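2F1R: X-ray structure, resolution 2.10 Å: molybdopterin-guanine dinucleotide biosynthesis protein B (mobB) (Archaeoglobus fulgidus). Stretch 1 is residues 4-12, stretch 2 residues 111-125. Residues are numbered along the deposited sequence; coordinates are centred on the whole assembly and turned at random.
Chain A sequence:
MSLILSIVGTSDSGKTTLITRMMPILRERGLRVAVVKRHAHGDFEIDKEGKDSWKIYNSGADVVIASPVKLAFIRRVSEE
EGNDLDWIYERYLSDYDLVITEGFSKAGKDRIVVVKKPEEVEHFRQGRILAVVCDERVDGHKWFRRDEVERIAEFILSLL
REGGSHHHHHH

Stretch 1 4-12: ILSIVGTSD
Stretch 2 (111-125) RIVVVKKPEEVEHFR

Gly9 sits where no other residue fits. Its phi/psi of 146/-161 would jam a CB against the carbonyl O of the residue before it, and an ideal CB would also stand 1.9 Å from Val114 O. The bare backbone is put to use twice: Gly9 CA lies 3.3 Å from Val114 O in a CA-H...O contact, and Gly9 CA lies 3.8 Å from the centroid of the Phe124 ring, 25° off the ring normal, a CH-pi contact over one face.

The frame is a pair of parallel strands, 4-9 beside the strand that begins at Arg111, their axes inclined at 27° and 4.6 Å apart at closest approach. The register pairs Ser6 with Arg111, Ile7 with Ile112, Val8 with Val113 and Gly9 with Val114, at CA-CA distances of 4.5, 5.1, 5.0 and 4.8 Å. Hydrogen bonds alternate in donor as parallel pairing requires: Ile112 N to Ser6 O (2.9 Å), Val8 N to Ile112 O (3.0 Å), Val114 N to Val8 O (2.7 Å), and Thr10 N to Val114 O (3.2 Å). The ladder thus continues one residue past the first strand. There a water accepts from Ser11 N (2.5 Å) and donates to Ser11 O (2.9 Å) and Val114 O (2.6 Å), tying the turn to the neighbouring strand.

Side chains alternate between the sheet faces. On the face of Ile7, Ile112 and Val114, Ile7 (chi1 and chi2 both m) places CD1 4.0 Å from Ile112 CB and CG2 4.2 Å from Val114 CG2; Ile112 is m, t and Val114 is t. Leu5 (t, p) starts sideways, yet its CD2 comes within 4.1 Å of Ile112 CD1. The other face carries Ser6, Val8, Arg111 and Val113. Val8 (m) is the pivot, with CG2 3.7 Å from Val113 CG2, 3.9 Å from Arg111 CG and 3.8 Å from Phe124 CD1.

After the second strand, the 3-10 segment 118-123 brings the chain back, so that Phe124 (chi1 -56°, chi2 -82°) points toward the first stretch. Arg111 NH1 donates to Phe124 O (3.0 Å), linking strand to return. At the ring edge, Thr10 CG2 lies 3.8 Å from Phe124 CE2. Thr10 (p) also donates from OG1 to Glu120 OE1 (2.8 Å). That carboxylate oxygen, on an m, t side chain, gathers Lys117 N (3.2 Å to OE1) and, weakly, Lys116 N (3.0 Å to OE1), so one acceptor joins the turn after Gly9 to the loop entering the 3-10 segment.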

# COMPACT_ATOMS: atom_id res chain seq x y z
N ILE A 4 0.34 7.99 17.64
CA ILE A 4 1.26 8.38 16.59
C ILE A 4 2.42 9.13 17.24
O ILE A 4 2.22 10.16 17.94
CB ILE A 4 0.60 9.32 15.56
CG1 ILE A 4 -0.63 8.69 14.92
CG2 ILE A 4 1.58 9.68 14.38
CD1 ILE A 4 -1.33 9.68 13.90
N LEU A 5 3.62 8.60 17.02
CA LEU A 5 4.85 9.15 17.51
C LEU A 5 5.79 9.50 16.36
O LEU A 5 6.14 8.61 15.53
CB LEU A 5 5.54 8.13 18.41
CG LEU A 5 6.81 8.45 19.15
CD1 LEU A 5 6.56 9.50 20.19
CD2 LEU A 5 7.38 7.19 19.75
N SER A 6 6.25 10.74 16.32
CA SER A 6 7.24 11.12 15.32
C SER A 6 8.69 10.95 15.76
O SER A 6 9.06 11.34 16.87
CB SER A 6 7.07 12.59 14.97
OG SER A 6 5.77 12.78 14.46
N ILE A 7 9.52 10.44 14.86
CA ILE A 7 10.95 10.38 15.12
C ILE A 7 11.55 11.46 14.23
O ILE A 7 11.56 11.33 13.02
CB ILE A 7 11.55 8.95 14.82
CG1 ILE A 7 10.78 7.86 15.57
CG2 ILE A 7 13.09 8.85 15.10
CD1 ILE A 7 10.72 8.00 17.09
N VAL A 8 12.01 12.55 14.84
CA VAL A 8 12.46 13.69 14.11
C VAL A 8 13.95 13.96 14.42
O VAL A 8 14.50 13.42 15.40
CB VAL A 8 11.63 14.95 14.42
CG1 VAL A 8 10.11 14.70 14.11
CG2 VAL A 8 11.87 15.44 15.87
N GLY A 9 14.57 14.80 13.58
CA GLY A 9 15.86 15.34 13.92
C GLY A 9 16.79 15.56 12.72
O GLY A 9 16.34 15.57 11.58
N THR A 10 18.08 15.68 13.01
CA THR A 10 19.05 16.15 12.03
C THR A 10 19.80 15.09 11.22
O THR A 10 20.44 15.40 10.20
CB THR A 10 20.08 17.10 12.70
OG1 THR A 10 20.79 16.38 13.71
CG2 THR A 10 19.36 18.34 13.30
N SER A 11 19.71 13.84 11.65
CA SER A 11 20.37 12.75 10.92
C SER A 11 19.38 11.76 10.30
O SER A 11 18.80 10.96 11.01
CB SER A 11 21.31 11.98 11.86
OG SER A 11 21.94 10.95 11.10
N ASP A 12 19.22 11.82 8.97
CA ASP A 12 18.31 10.94 8.22
C ASP A 12 18.60 9.49 8.57
O ASP A 12 17.67 8.69 8.80
CB ASP A 12 18.45 11.17 6.71
CG ASP A 12 17.35 12.07 6.12
OD1 ASP A 12 16.45 12.53 6.87
OD2 ASP A 12 17.39 12.31 4.88
N ARG A 111 6.94 13.86 19.84
CA ARG A 111 8.14 13.43 19.12
C ARG A 111 9.29 13.03 20.02
O ARG A 111 9.48 13.61 21.10
CB ARG A 111 8.65 14.52 18.14
CG ARG A 111 9.25 15.84 18.77
CD ARG A 111 8.18 16.98 18.93
NE ARG A 111 7.20 16.93 17.83
CZ ARG A 111 7.36 17.54 16.67
NH1 ARG A 111 8.41 18.31 16.45
NH2 ARG A 111 6.42 17.43 15.76
N ILE A 112 10.06 12.08 19.51
CA ILE A 112 11.40 11.85 20.00
C ILE A 112 12.36 12.53 19.05
O ILE A 112 12.26 12.33 17.83
CB ILE A 112 11.68 10.34 20.17
CG1 ILE A 112 10.70 9.76 21.23
CG2 ILE A 112 13.16 10.09 20.54
CD1 ILE A 112 10.93 8.26 21.53
N VAL A 113 13.26 13.35 19.61
CA VAL A 113 14.16 14.21 18.81
C VAL A 113 15.54 13.62 18.81
O VAL A 113 16.13 13.50 19.90
CB VAL A 113 14.26 15.66 19.37
CG1 VAL A 113 15.33 16.50 18.57
CG2 VAL A 113 12.90 16.35 19.35
N VAL A 114 16.06 13.23 17.64
CA VAL A 114 17.38 12.62 17.53
C VAL A 114 18.36 13.57 16.84
O VAL A 114 18.20 13.87 15.64
CB VAL A 114 17.32 11.28 16.77
CG1 VAL A 114 18.68 10.59 16.80
CG2 VAL A 114 16.24 10.38 17.36
N VAL A 115 19.32 14.06 17.62
CA VAL A 115 20.24 15.08 17.12
C VAL A 115 21.69 14.75 17.47
O VAL A 115 21.98 13.97 18.37
CB VAL A 115 19.90 16.48 17.64
CG1 VAL A 115 18.62 16.99 16.98
CG2 VAL A 115 19.80 16.53 19.18
N LYS A 116 22.59 15.33 16.70
CA LYS A 116 24.01 15.30 16.99
C LYS A 116 24.44 16.29 18.09
O LYS A 116 25.20 15.97 19.00
CB LYS A 116 24.79 15.64 15.70
CG LYS A 116 26.31 15.37 15.90
CD LYS A 116 26.67 13.86 15.78
CE LYS A 116 28.17 13.68 15.69
NZ LYS A 116 28.64 15.04 15.28
N LYS A 117 23.95 17.51 17.99
CA LYS A 117 24.32 18.59 18.91
C LYS A 117 23.11 18.98 19.70
O LYS A 117 22.03 19.09 19.12
CB LYS A 117 24.76 19.82 18.11
CG LYS A 117 25.78 19.57 17.02
CD LYS A 117 25.86 20.81 16.14
CE LYS A 117 26.72 20.55 14.90
NZ LYS A 117 26.94 19.07 14.63
N PRO A 118 23.27 19.28 20.99
CA PRO A 118 22.10 19.62 21.85
C PRO A 118 21.28 20.86 21.38
O PRO A 118 20.06 20.85 21.49
CB PRO A 118 22.71 19.89 23.24
CG PRO A 118 24.14 19.42 23.15
CD PRO A 118 24.56 19.39 21.71
N GLU A 119 21.93 21.86 20.80
CA GLU A 119 21.29 23.10 20.35
C GLU A 119 20.37 22.92 19.12
O GLU A 119 19.51 23.78 18.88
CB GLU A 119 22.35 24.19 20.06
CG GLU A 119 23.38 23.82 18.89
CD GLU A 119 24.73 23.22 19.38
OE1 GLU A 119 24.77 22.25 20.20
OE2 GLU A 119 25.77 23.72 18.93
N GLU A 120 20.54 21.81 18.37
CA GLU A 120 19.60 21.44 17.30
C GLU A 120 18.18 21.12 17.82
O GLU A 120 17.24 21.14 17.06
CB GLU A 120 20.11 20.23 16.49
CG GLU A 120 21.48 20.45 15.81
CD GLU A 120 22.10 19.19 15.16
OE1 GLU A 120 21.95 18.04 15.58
OE2 GLU A 120 22.83 19.36 14.20
N VAL A 121 18.05 20.81 19.11
CA VAL A 121 16.73 20.47 19.72
C VAL A 121 15.71 21.58 19.50
O VAL A 121 14.52 21.31 19.28
CB VAL A 121 16.82 20.14 21.27
CG1 VAL A 121 15.37 19.90 21.88
CG2 VAL A 121 17.71 18.92 21.51
N GLU A 122 16.21 22.83 19.48
CA GLU A 122 15.34 24.02 19.41
C GLU A 122 14.53 24.10 18.14
O GLU A 122 13.56 24.82 18.07
CB GLU A 122 16.17 25.31 19.61
CG GLU A 122 16.63 25.53 21.06
CD GLU A 122 15.46 25.57 22.05
OE1 GLU A 122 14.57 26.46 21.91
OE2 GLU A 122 15.41 24.70 22.96
N HIS A 123 14.92 23.35 17.12
CA HIS A 123 14.30 23.40 15.79
C HIS A 123 13.20 22.38 15.63
O HIS A 123 12.62 22.29 14.55
CB HIS A 123 15.35 23.13 14.73
CG HIS A 123 16.27 24.28 14.52
ND1 HIS A 123 15.86 25.43 13.89
CD2 HIS A 123 17.54 24.49 14.95
CE1 HIS A 123 16.86 26.30 13.91
NE2 HIS A 123 17.87 25.77 14.57
N PHE A 124 12.94 21.61 16.69
CA PHE A 124 11.93 20.55 16.69
C PHE A 124 10.86 20.69 17.76
O PHE A 124 10.34 19.71 18.22
CB PHE A 124 12.61 19.17 16.70
CG PHE A 124 13.58 18.98 15.55
CD1 PHE A 124 13.13 18.60 14.29
CD2 PHE A 124 14.95 19.28 15.72
CE1 PHE A 124 14.03 18.48 13.21
CE2 PHE A 124 15.85 19.16 14.64
CZ PHE A 124 15.38 18.76 13.38
N ARG A 125 10.51 21.94 18.10
CA ARG A 125 9.50 22.25 19.09
C ARG A 125 8.06 22.38 18.57
O ARG A 125 7.24 23.00 19.24
CB ARG A 125 9.88 23.56 19.85
CG ARG A 125 11.23 23.49 20.55
CD ARG A 125 11.52 24.69 21.52
NE ARG A 125 12.62 24.22 22.39
CZ ARG A 125 12.46 23.53 23.54
NH1 ARG A 125 11.25 23.30 24.04
NH2 ARG A 125 13.52 23.09 24.22
O HOH W 1 18.39 12.58 13.36